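PDB 7ANV: ancestral D-type dye decolorizing peroxidase from Geotrichum candidum, which probably uses hydrogen peroxide at its haem to oxidise bulky dyes and other substrates, as expected of a D-type dye-decolorizing peroxidase. Local coordinates for residues Asn400-Asn403 / Gly404-Ile408; Asp97-Asp101 / Thr102-Ala106; Ala110-Asn114 / Leu115-Gly119; Val224-Val227 / Gly228-Gly231; Pro477-Ser480 / Ala481-Thr485. All blocks are in the same frame, centred on the assembly; numbering follows the deposited sequence.

Contact 1 of 5, residues Asn400-Asn403 / Gly404-Ile408; sequences NIEN and GFQFI. With HEM (protoporphyrin IX containing Fe), chain B.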
# COMPACT_ATOMS: atom_id res chain seq x y z
N ASN A 400 -2.87 13.67 -2.14
CA ASN A 400 -1.64 14.28 -2.69
C ASN A 400 -0.55 13.21 -2.78
O ASN A 400 0.02 12.82 -1.73
CB ASN A 400 -1.27 15.42 -1.75
CG ASN A 400 -0.24 16.34 -2.33
OD1 ASN A 400 0.87 15.89 -2.63
ND2 ASN A 400 -0.61 17.61 -2.47
N ILE A 401 -0.25 12.75 -3.99
CA ILE A 401 0.71 11.62 -4.18
C ILE A 401 2.08 12.06 -3.66
O ILE A 401 2.78 11.24 -3.01
CB ILE A 401 0.73 11.16 -5.64
CG1 ILE A 401 -0.59 10.50 -6.06
CG2 ILE A 401 1.89 10.20 -5.88
CD1 ILE A 401 -0.60 10.10 -7.48
N GLU A 402 2.44 13.33 -3.87
CA GLU A 402 3.77 13.87 -3.45
C GLU A 402 3.91 13.80 -1.94
O GLU A 402 5.01 13.57 -1.44
CB GLU A 402 3.90 15.32 -3.91
CG GLU A 402 4.18 15.35 -5.40
CD GLU A 402 3.02 15.43 -6.39
OE1 GLU A 402 3.31 15.85 -7.57
OE2 GLU A 402 1.87 15.06 -6.03
N ASN A 403 2.83 14.01 -1.22
CA ASN A 403 2.87 14.08 0.26
C ASN A 403 2.80 12.70 0.89
O ASN A 403 3.28 12.55 2.03
CB ASN A 403 1.71 14.92 0.81
CG ASN A 403 1.88 16.40 0.58
OD1 ASN A 403 2.96 16.84 0.21
ND2 ASN A 403 0.83 17.17 0.80
N GLY A 404 2.15 11.75 0.21
CA GLY A 404 1.90 10.38 0.69
C GLY A 404 2.87 9.38 0.14
O GLY A 404 4.07 9.42 0.55
N PHE A 405 2.41 8.50 -0.74
CA PHE A 405 3.21 7.40 -1.30
C PHE A 405 4.64 7.89 -1.65
O PHE A 405 5.61 7.24 -1.25
CB PHE A 405 2.57 6.80 -2.54
CG PHE A 405 3.49 5.86 -3.25
CD1 PHE A 405 3.77 4.62 -2.73
CD2 PHE A 405 4.12 6.23 -4.42
CE1 PHE A 405 4.63 3.75 -3.38
CE2 PHE A 405 4.95 5.35 -5.08
CZ PHE A 405 5.24 4.12 -4.54
N GLN A 406 4.77 8.94 -2.44
CA GLN A 406 6.12 9.34 -2.94
C GLN A 406 7.04 9.75 -1.78
O GLN A 406 8.24 9.46 -1.82
CB GLN A 406 6.05 10.50 -3.92
CG GLN A 406 5.61 10.11 -5.32
CD GLN A 406 5.61 11.32 -6.22
OE1 GLN A 406 5.12 12.38 -5.85
NE2 GLN A 406 6.22 11.21 -7.39
N PHE A 407 6.50 10.49 -0.82
CA PHE A 407 7.30 11.00 0.31
C PHE A 407 7.76 9.82 1.16
O PHE A 407 8.93 9.73 1.54
CB PHE A 407 6.47 12.01 1.09
CG PHE A 407 7.34 12.98 1.84
CD1 PHE A 407 7.88 14.09 1.21
CD2 PHE A 407 7.67 12.75 3.16
CE1 PHE A 407 8.68 14.99 1.89
CE2 PHE A 407 8.49 13.64 3.85
CZ PHE A 407 9.02 14.73 3.21
N ILE A 408 6.83 8.93 1.49
CA ILE A 408 7.11 7.71 2.29
C ILE A 408 8.18 6.90 1.61
O ILE A 408 9.19 6.55 2.30
CB ILE A 408 5.83 6.91 2.53
CG1 ILE A 408 4.83 7.72 3.35
CG2 ILE A 408 6.20 5.60 3.22
CD1 ILE A 408 3.44 7.13 3.32
CHA HEM B . 2.54 -1.41 7.30
CHB HEM B . 4.36 -5.13 4.79
CHC HEM B . 5.01 -2.16 0.94
CHD HEM B . 3.56 1.58 3.66
C1A HEM B . 2.97 -2.67 6.93
C2A HEM B . 2.91 -3.82 7.76
C3A HEM B . 3.43 -4.87 7.07
C4A HEM B . 3.80 -4.37 5.78
CMA HEM B . 3.56 -6.31 7.53
CAA HEM B . 2.42 -3.88 9.20
CBA HEM B . 0.91 -3.90 9.38
CGA HEM B . 0.33 -2.59 9.83
O1A HEM B . 0.85 -1.81 10.64
O2A HEM B . -0.74 -2.31 9.39
C1B HEM B . 4.69 -4.63 3.52
C2B HEM B . 5.19 -5.43 2.45
C3B HEM B . 5.36 -4.63 1.36
C4B HEM B . 4.94 -3.27 1.79
CMB HEM B . 5.49 -6.91 2.50
CAB HEM B . 5.81 -4.94 -0.02
CBB HEM B . 5.75 -6.17 -0.60
C1C HEM B . 4.70 -0.85 1.35
C2C HEM B . 4.85 0.31 0.59
C3C HEM B . 4.46 1.37 1.39
C4C HEM B . 4.06 0.83 2.64
CMC HEM B . 5.35 0.37 -0.85
CAC HEM B . 4.43 2.81 1.13
CBC HEM B . 5.19 3.39 0.21
C1D HEM B . 3.11 1.02 4.85
C2D HEM B . 2.49 1.87 5.88
C3D HEM B . 2.22 1.03 6.90
C4D HEM B . 2.68 -0.31 6.48
CMD HEM B . 2.17 3.37 5.86
CAD HEM B . 1.57 1.39 8.21
CBD HEM B . 2.56 1.97 9.24
CGD HEM B . 1.86 2.44 10.48
O1D HEM B . 2.36 2.08 11.57
O2D HEM B . 0.86 3.20 10.42
NA HEM B . 3.52 -3.02 5.70
NB HEM B . 4.54 -3.37 3.07
NC HEM B . 4.26 -0.53 2.62
ND HEM B . 3.25 -0.27 5.25
FE HEM B . 3.92 -1.77 4.24
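Q406 carries its CG opposite its own carbonyl carbon (chi1 -78°) and keeps the chain extended beyond it (chi2 -178°), which runs the amide back alongside residues 401-402. There CG2 of I401, anti to its backbone N, meets Q406 CG at 3.8 Å. The amide ends alongside E402, with Q406 OE1 3.1 Å from E402 CG. The two side chains run the same way, yet carboxylate and amide planes stand 78° apart, and their polar ends serve other partners: E402 OE1 accepts from A103 N, and Q406 NE2 donates a hydrogen bond to D111 OD2. Isoleucine suits the buried side of the turn, while long polar chains can bridge to neighbouring helices.

The backbone closes the turn. Q406 N reaches I401 O at 3.1 Å, and G404 N bonds to N400 O, also at 3.1 Å. G404 is the N-cap, and its backbone is not helical. F407 rests its CB 3.3 Å from E402 O.

The F405 ring, with CG trans to the backbone N, extends to the haem, F405 CD1 lying 3.5 Å from haem CBC. The unit thus leads from strand 391-398 into helix 405-413, with Y473 of strand 466-476 and F248 of strand 247-256 against I401, and A103 of helix 102-106 touching both I401 and Q406.

Contact 2 of 5, residues Asp97-Asp101 / Thr102-Ala106; sequences DNLGD and TAFKA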
# COMPACT_ATOMS: atom_id res chain seq x y z
N ASP A 97 -5.50 20.14 -15.76
CA ASP A 97 -4.41 21.13 -15.51
C ASP A 97 -4.23 21.39 -14.01
O ASP A 97 -3.06 21.62 -13.63
CB ASP A 97 -4.63 22.41 -16.31
CG ASP A 97 -4.32 22.22 -17.78
OD1 ASP A 97 -3.56 21.28 -18.10
OD2 ASP A 97 -4.85 23.00 -18.60
N ASN A 98 -5.30 21.34 -13.19
CA ASN A 98 -5.31 21.61 -11.72
C ASN A 98 -5.48 20.32 -10.90
O ASN A 98 -5.60 20.38 -9.65
CB ASN A 98 -6.44 22.55 -11.34
CG ASN A 98 -6.39 23.87 -12.10
OD1 ASN A 98 -5.46 24.13 -12.86
ND2 ASN A 98 -7.41 24.70 -11.90
N LEU A 99 -5.48 19.16 -11.55
CA LEU A 99 -5.59 17.89 -10.79
C LEU A 99 -4.21 17.40 -10.32
O LEU A 99 -3.30 17.13 -11.15
CB LEU A 99 -6.27 16.81 -11.61
CG LEU A 99 -6.58 15.57 -10.78
CD1 LEU A 99 -7.55 15.94 -9.65
CD2 LEU A 99 -7.15 14.46 -11.63
N GLY A 100 -4.10 17.20 -9.01
CA GLY A 100 -2.86 16.73 -8.39
C GLY A 100 -1.72 17.63 -8.80
O GLY A 100 -1.89 18.87 -8.76
N ASP A 101 -0.56 17.03 -9.00
CA ASP A 101 0.68 17.81 -9.27
C ASP A 101 1.48 16.92 -10.19
O ASP A 101 0.80 16.03 -10.85
CB ASP A 101 1.39 18.32 -7.99
CG ASP A 101 2.30 19.52 -8.22
OD1 ASP A 101 2.79 19.66 -9.37
OD2 ASP A 101 2.50 20.34 -7.26
N THR A 102 2.76 17.22 -10.33
CA THR A 102 3.63 16.61 -11.36
C THR A 102 3.40 15.10 -11.25
O THR A 102 3.38 14.48 -12.29
CB THR A 102 5.08 17.11 -11.26
OG1 THR A 102 4.93 18.51 -11.50
CG2 THR A 102 6.02 16.48 -12.27
N ALA A 103 3.21 14.52 -10.05
CA ALA A 103 3.33 13.04 -9.98
C ALA A 103 2.24 12.39 -10.84
O ALA A 103 2.55 11.52 -11.64
CB ALA A 103 3.30 12.51 -8.58
N PHE A 104 0.98 12.73 -10.62
CA PHE A 104 -0.13 12.12 -11.35
C PHE A 104 0.02 12.43 -12.84
O PHE A 104 -0.17 11.55 -13.70
CB PHE A 104 -1.46 12.65 -10.82
CG PHE A 104 -2.65 12.21 -11.63
CD1 PHE A 104 -3.19 10.93 -11.53
CD2 PHE A 104 -3.26 13.11 -12.49
CE1 PHE A 104 -4.29 10.56 -12.25
CE2 PHE A 104 -4.38 12.74 -13.21
CZ PHE A 104 -4.89 11.45 -13.11
N LYS A 105 0.35 13.68 -13.15
CA LYS A 105 0.39 14.12 -14.57
C LYS A 105 1.52 13.39 -15.30
O LYS A 105 1.35 13.05 -16.47
CB LYS A 105 0.54 15.65 -14.67
CG LYS A 105 -0.71 16.40 -14.23
CD LYS A 105 -0.51 17.92 -14.11
CE LYS A 105 -1.77 18.64 -13.67
NZ LYS A 105 -1.48 19.70 -12.67
N ALA A 106 2.64 13.14 -14.64
CA ALA A 106 3.85 12.58 -15.28
C ALA A 106 3.72 11.05 -15.44
O ALA A 106 4.35 10.51 -16.40
CB ALA A 106 5.09 12.98 -14.50
O HOH W 1 0.25 14.23 -8.27
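K105 reaches back along the loop that precedes its helix and gives its ammonium to the backbone of D97, K105 NZ to D97 O measuring 2.7 Å. Its chain runs straight through CG and CD and bends only at the last torsion (chi4 138°), which swings NZ onto that carbonyl. The donor arrives well above the carbonyl plane, 58° out of it. On the way K105 CE passes 3.3 Å from L99 O, so the methylenes line the loop and a long, flexible lysine suits the span.

On the inner side, L99 and F104 form the apolar half. L99 holds CG trans to its backbone N (chi1 -171°), sending L99 CD2 to within 3.6 Å of F104 CE2. Outside the pair, L89 and F475 touch both residues, and F248 meets the F104 ring edge-to-face; a leucine and a phenylalanine suit this apolar cluster.

D101 is the N-cap residue, but its carboxylate does not cap in the usual way. It folds onto the next residue: T102 N donates to D101 OD1 at 2.6 Å, on the anti side of the carboxylate. Besides the bond that A103 N makes to E402, the first turn has a weak K105 N to D101 O bond and a water that accepts from both D101 N and F104 N. G100, with positive phi, permits the bend into the cap.

Chemically, the lysine charge is taken up here by a carbonyl dipole rather than by a carboxylate: D101 OD1 remains 5.4 Å from K105 NZ, and the nearby acidic groups may favour the ammonium form through longer-range attraction.

Contact 3 of 5, residues Ala110-Asn114 / Leu115-Gly119; sequences ADAQN and LGDPG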
# COMPACT_ATOMS: atom_id res chain seq x y z
N ALA A 110 7.68 7.52 -15.35
CA ALA A 110 8.58 8.68 -15.25
C ALA A 110 9.21 8.78 -13.84
O ALA A 110 10.27 9.42 -13.67
CB ALA A 110 7.79 9.92 -15.60
N ASP A 111 8.54 8.25 -12.82
CA ASP A 111 8.98 8.36 -11.41
C ASP A 111 9.81 7.13 -11.01
O ASP A 111 10.45 7.15 -9.93
CB ASP A 111 7.76 8.46 -10.50
CG ASP A 111 8.00 9.03 -9.11
OD1 ASP A 111 8.95 9.87 -8.94
OD2 ASP A 111 7.22 8.69 -8.24
N ALA A 112 9.85 6.08 -11.82
CA ALA A 112 10.50 4.81 -11.41
C ALA A 112 11.95 5.02 -10.95
O ALA A 112 12.37 4.39 -9.97
CB ALA A 112 10.44 3.81 -12.53
N GLN A 113 12.73 5.82 -11.68
CA GLN A 113 14.16 5.99 -11.34
C GLN A 113 14.27 6.54 -9.92
O GLN A 113 15.01 6.00 -9.12
CB GLN A 113 14.89 6.88 -12.36
CG GLN A 113 16.38 7.01 -12.06
CD GLN A 113 17.18 7.53 -13.23
OE1 GLN A 113 16.68 8.25 -14.09
NE2 GLN A 113 18.43 7.11 -13.31
N ASN A 114 13.51 7.58 -9.60
CA ASN A 114 13.59 8.30 -8.31
C ASN A 114 12.99 7.42 -7.21
O ASN A 114 13.45 7.53 -6.06
CB ASN A 114 12.96 9.68 -8.43
CG ASN A 114 13.91 10.73 -8.96
OD1 ASN A 114 15.13 10.57 -8.90
ND2 ASN A 114 13.38 11.80 -9.53
N LEU A 115 12.02 6.56 -7.52
CA LEU A 115 11.47 5.61 -6.54
C LEU A 115 12.56 4.61 -6.18
O LEU A 115 12.40 3.93 -5.16
CB LEU A 115 10.24 4.89 -7.09
CG LEU A 115 9.00 5.74 -7.27
CD1 LEU A 115 7.95 4.98 -8.10
CD2 LEU A 115 8.44 6.16 -5.92
N GLY A 116 13.57 4.47 -7.04
CA GLY A 116 14.72 3.55 -6.85
C GLY A 116 14.50 2.20 -7.51
O GLY A 116 15.31 1.26 -7.25
N ASP A 117 13.54 2.08 -8.41
CA ASP A 117 13.24 0.77 -9.04
C ASP A 117 14.46 0.32 -9.82
O ASP A 117 15.18 1.12 -10.43
CB ASP A 117 12.02 0.81 -9.97
CG ASP A 117 10.70 1.01 -9.25
OD1 ASP A 117 10.71 1.20 -8.00
OD2 ASP A 117 9.67 1.05 -9.95
N PRO A 118 14.72 -1.00 -9.82
CA PRO A 118 15.80 -1.54 -10.63
C PRO A 118 15.57 -1.17 -12.11
O PRO A 118 14.42 -1.15 -12.60
CB PRO A 118 15.77 -3.06 -10.40
CG PRO A 118 14.90 -3.26 -9.20
CD PRO A 118 13.99 -2.04 -9.09
N GLY A 119 16.65 -0.85 -12.80
CA GLY A 119 16.60 -0.56 -14.24
C GLY A 119 17.76 -1.26 -14.93
O GLY A 119 18.67 -1.75 -14.22
O HOH W 2 16.32 3.70 -9.80
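L115 lays its isobutyl group across the carboxylate of D111 at about a right angle, with L115 CG and CD2 each 3.6 Å from D111 OD2. This is the tight, buried part of the contact. CG stands opposite the carbonyl carbon of L115 (chi1 -69°), directing the branch against the last turn, while L115 N donates to D111 O at 2.9 Å. The acid is not left buried without partners: OD1 makes a salt bridge with K410, and OD2 is hydrogen-bonded to Y473. Leucine suits the spot because, beyond D111, its branch packs on F405 and Y473; the L115 side chain lies about 7 Å from the haem. With an alanine here the branch would be gone, and a gap would probably open between the D111 carboxylate and F405, leaving that ring less supported.

D117 makes a second buried acid. Its N bonds to A112 O at 3.0 Å, and D117 OD2 lies 3.9 Å from A112 CB, a small methyl that fits beside it. R252 and W131 hold the carboxylate from outside.

The other side is looser. Q113 and N114, both exposed, carry their CB away from residues 115-119, and a water donates to both Q113 O (2.7 Å) and D117 O, tying the turn to the loop that follows.

G116 adopts positive phi (94°), a conformation that favours glycine. With D117 N bonded back to A112 O, and G116 N to Q113 O from above the carbonyl plane, this gives the Schellman motif, the common C-terminal ending of a helix, here closing the weakly bonded helix 108-115.

Contact 4 of 5, residues Val224-Val227 / Gly228-Gly231; sequences VILV and GRDG. With SO4 (sulfate ion), chain F.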
# COMPACT_ATOMS: atom_id res chain seq x y z
N VAL A 224 -6.72 14.97 3.75
CA VAL A 224 -5.49 14.18 3.53
C VAL A 224 -5.79 13.05 2.53
O VAL A 224 -4.85 12.58 1.89
CB VAL A 224 -4.97 13.66 4.87
CG1 VAL A 224 -3.87 12.65 4.69
CG2 VAL A 224 -4.52 14.81 5.74
N ILE A 225 -7.03 12.59 2.47
CA ILE A 225 -7.43 11.40 1.66
C ILE A 225 -8.28 11.86 0.48
O ILE A 225 -8.08 11.38 -0.65
CB ILE A 225 -8.15 10.35 2.53
CG1 ILE A 225 -7.26 9.91 3.68
CG2 ILE A 225 -8.59 9.17 1.66
CD1 ILE A 225 -5.93 9.35 3.25
N LEU A 226 -9.21 12.78 0.72
CA LEU A 226 -10.21 13.22 -0.28
C LEU A 226 -9.89 14.61 -0.82
O LEU A 226 -9.74 15.56 -0.01
CB LEU A 226 -11.58 13.24 0.38
CG LEU A 226 -12.13 11.90 0.85
CD1 LEU A 226 -13.42 12.18 1.64
CD2 LEU A 226 -12.35 10.93 -0.28
N VAL A 227 -9.74 14.71 -2.13
CA VAL A 227 -9.44 16.00 -2.78
C VAL A 227 -10.60 16.95 -2.46
O VAL A 227 -11.76 16.52 -2.40
CB VAL A 227 -9.20 15.81 -4.29
CG1 VAL A 227 -9.11 17.13 -5.02
CG2 VAL A 227 -7.95 15.00 -4.55
N GLY A 228 -10.29 18.18 -2.10
CA GLY A 228 -11.29 19.24 -1.93
C GLY A 228 -11.91 19.28 -0.56
O GLY A 228 -12.74 20.14 -0.35
N ARG A 229 -11.52 18.41 0.36
CA ARG A 229 -12.04 18.43 1.74
C ARG A 229 -11.01 19.11 2.65
O ARG A 229 -9.84 19.32 2.25
CB ARG A 229 -12.40 17.02 2.18
CG ARG A 229 -13.66 16.47 1.54
CD ARG A 229 -14.95 17.16 1.96
NE ARG A 229 -16.05 16.36 1.45
CZ ARG A 229 -17.28 16.31 1.92
NH1 ARG A 229 -17.62 17.03 2.98
NH2 ARG A 229 -18.17 15.53 1.33
N ASP A 230 -11.46 19.47 3.84
CA ASP A 230 -10.64 20.15 4.87
C ASP A 230 -9.33 19.40 5.05
O ASP A 230 -9.33 18.19 5.39
CB ASP A 230 -11.42 20.24 6.19
CG ASP A 230 -10.67 20.96 7.30
OD1 ASP A 230 -10.09 22.03 7.03
OD2 ASP A 230 -10.65 20.42 8.44
N GLY A 231 -8.22 20.09 4.86
CA GLY A 231 -6.89 19.52 5.05
C GLY A 231 -6.22 19.16 3.73
O GLY A 231 -5.08 18.67 3.80
S SO4 F . -15.06 19.97 4.44
O1 SO4 F . -14.36 18.77 4.84
O2 SO4 F . -15.16 20.87 5.56
O3 SO4 F . -16.38 19.61 3.99
O4 SO4 F . -14.35 20.63 3.39
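R229 NH1 is shared between two acceptors, O3 of a bound sulfate at 3.0 Å and the backbone oxygen of P2. The sulfate, probably left from the crystallisation liquor, lies at the edge of the guanidinium, its O3 near the plane. D230 N points at sulfate O1 over 3.1 Å in an almost straight bond (171°), with a weaker second bond to O4. The amino group of A1 also bonds the anion.

The R229 side chain bends at chi2 (-68°), which folds it back past the loop: R229 CG touches L226 CB at 4.0 Å and R229 CD passes 3.4 Å from sulfate O1. NE makes a salt bridge with D245, so arginine's several N-H groups suit the work.

Beneath lies a type II beta turn from L226 to R229, closed by a weak bond of R229 N to L226 O (3.4 Å). Its third residue, G228, has positive phi (87°), where a side chain would collide with V227 O; glycine belongs there. L226 and V227 bury their side chains below.

Arginine, a backbone N-H and the amino terminus thus converge on one anion, while the D245 salt bridge fixes the guanidinium's orientation and probably offsets part of its charge.

Contact 5 of 5, residues Pro477-Ser480 / Ala481-Thr485; sequences PSIS and ALKDT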
# COMPACT_ATOMS: atom_id res chain seq x y z
N PRO A 477 -12.60 9.01 -9.09
CA PRO A 477 -13.50 10.14 -8.91
C PRO A 477 -14.67 9.83 -7.99
O PRO A 477 -14.98 8.68 -7.72
CB PRO A 477 -14.04 10.43 -10.32
CG PRO A 477 -13.12 9.69 -11.23
CD PRO A 477 -12.69 8.46 -10.45
N SER A 478 -15.35 10.90 -7.57
CA SER A 478 -16.63 10.82 -6.85
C SER A 478 -17.72 10.24 -7.77
O SER A 478 -17.60 10.28 -9.02
CB SER A 478 -17.01 12.17 -6.31
OG SER A 478 -17.48 13.01 -7.35
N ILE A 479 -18.84 9.81 -7.18
CA ILE A 479 -20.00 9.34 -7.95
C ILE A 479 -20.55 10.52 -8.76
O ILE A 479 -20.79 10.35 -9.96
CB ILE A 479 -21.07 8.72 -7.05
CG1 ILE A 479 -20.46 7.58 -6.23
CG2 ILE A 479 -22.25 8.26 -7.89
CD1 ILE A 479 -19.86 6.48 -7.06
N SER A 480 -20.70 11.68 -8.14
CA SER A 480 -21.27 12.85 -8.87
C SER A 480 -20.32 13.23 -10.01
O SER A 480 -20.82 13.60 -11.09
CB SER A 480 -21.57 13.97 -7.93
OG SER A 480 -20.41 14.46 -7.41
N ALA A 481 -19.01 13.11 -9.85
CA ALA A 481 -18.05 13.41 -10.94
C ALA A 481 -18.22 12.40 -12.09
O ALA A 481 -18.25 12.81 -13.28
CB ALA A 481 -16.64 13.44 -10.45
N LEU A 482 -18.33 11.11 -11.75
CA LEU A 482 -18.58 10.05 -12.75
C LEU A 482 -19.85 10.39 -13.54
O LEU A 482 -19.80 10.32 -14.78
CB LEU A 482 -18.70 8.69 -12.06
CG LEU A 482 -17.40 8.13 -11.48
CD1 LEU A 482 -17.67 6.80 -10.82
CD2 LEU A 482 -16.30 7.98 -12.54
N LYS A 483 -20.92 10.83 -12.88
CA LYS A 483 -22.24 11.10 -13.51
C LYS A 483 -22.17 12.37 -14.36
O LYS A 483 -22.71 12.36 -15.49
CB LYS A 483 -23.32 11.29 -12.46
CG LYS A 483 -23.82 10.01 -11.83
CD LYS A 483 -24.78 10.23 -10.67
CE LYS A 483 -25.37 8.94 -10.16
NZ LYS A 483 -26.35 9.19 -9.08
N ASP A 484 -21.61 13.45 -13.80
CA ASP A 484 -21.80 14.83 -14.33
C ASP A 484 -20.61 15.21 -15.20
O ASP A 484 -20.80 16.05 -16.07
CB ASP A 484 -22.09 15.82 -13.21
CG ASP A 484 -23.33 15.43 -12.43
OD1 ASP A 484 -24.20 14.74 -13.01
OD2 ASP A 484 -23.41 15.75 -11.22
N THR A 485 -19.45 14.57 -15.08
CA THR A 485 -18.27 14.96 -15.89
C THR A 485 -17.78 13.82 -16.79
O THR A 485 -17.44 14.11 -17.96
CB THR A 485 -17.15 15.46 -14.98
OG1 THR A 485 -17.66 16.63 -14.32
CG2 THR A 485 -15.88 15.72 -15.75
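The chain enters a helix here, S478 at the N-cap, with successive backbone bonds of L482 N to S478 O, K483 N to I479 O and D484 N to S480 O, the last at 2.8 Å. S478 puts its hydroxyl between its own backbone N and carbonyl carbon (chi1 75°), and from there S478 OG accepts from A481 N at 2.9 Å. The same oxygen sits 3.2 Å from A481 CB, so the cap also presses on a small methyl. With an alanine in its place the hydroxyl is lost, and A481 N would probably be left without its mate, weakening the first turn.

This is the side-chain N-cap of an alpha-helix, in which a short polar residue supplies an acceptor to an N-H that has no carbonyl of a preceding turn. The helix, 479-486, follows strand 466-476 near the C-terminus of the chain, and its T485 belongs to a wider pi-type turn at 482-485.

P477, before the cap, suits a non-helical entry. Its ring meets L482 at about a right angle, P477 CG lying 3.8 Å from L482 CD2, and P477 CB also rests on A481 CB at 4.0 Å. F84 of strand 78-84 touches both P477 and L482, making this the buried side. Toward solvent, I479 CG2 packs loosely on K483 CE at 3.9 Å, the lysine stretched out with its charged end beyond the aliphatic contact. S480 N, at the start of the helix, is met by N7 OD1, and P477 O accepts from Q9.

In the fold
Contacts 1, 2 and 3 form a connected group. The links are E402 OE1 of contact 1 to A103 N of contact 2 (2.8 Å) and Q406 NE2 of contact 1 to D111 OD2 of contact 3, likewise at 2.8 Å. F405 CE2 also packs on L115 CD2 at 3.7 Å, linking the haem-lining helix to the Schellman turn. Contacts 2 and 3 adjoin in sequence, their centres 18 Å apart. Contact 1 supplies two residues of the haem pocket, whereas the A103 side chain of contact 2 lies about 13 Å from the bound haem. Contact 4 approaches contacts 1 and 2 to about 5 Å between nearest atoms without touching, and contact 5 is peripheral, about 8 Å between nearest atoms from contacts 2 and 4.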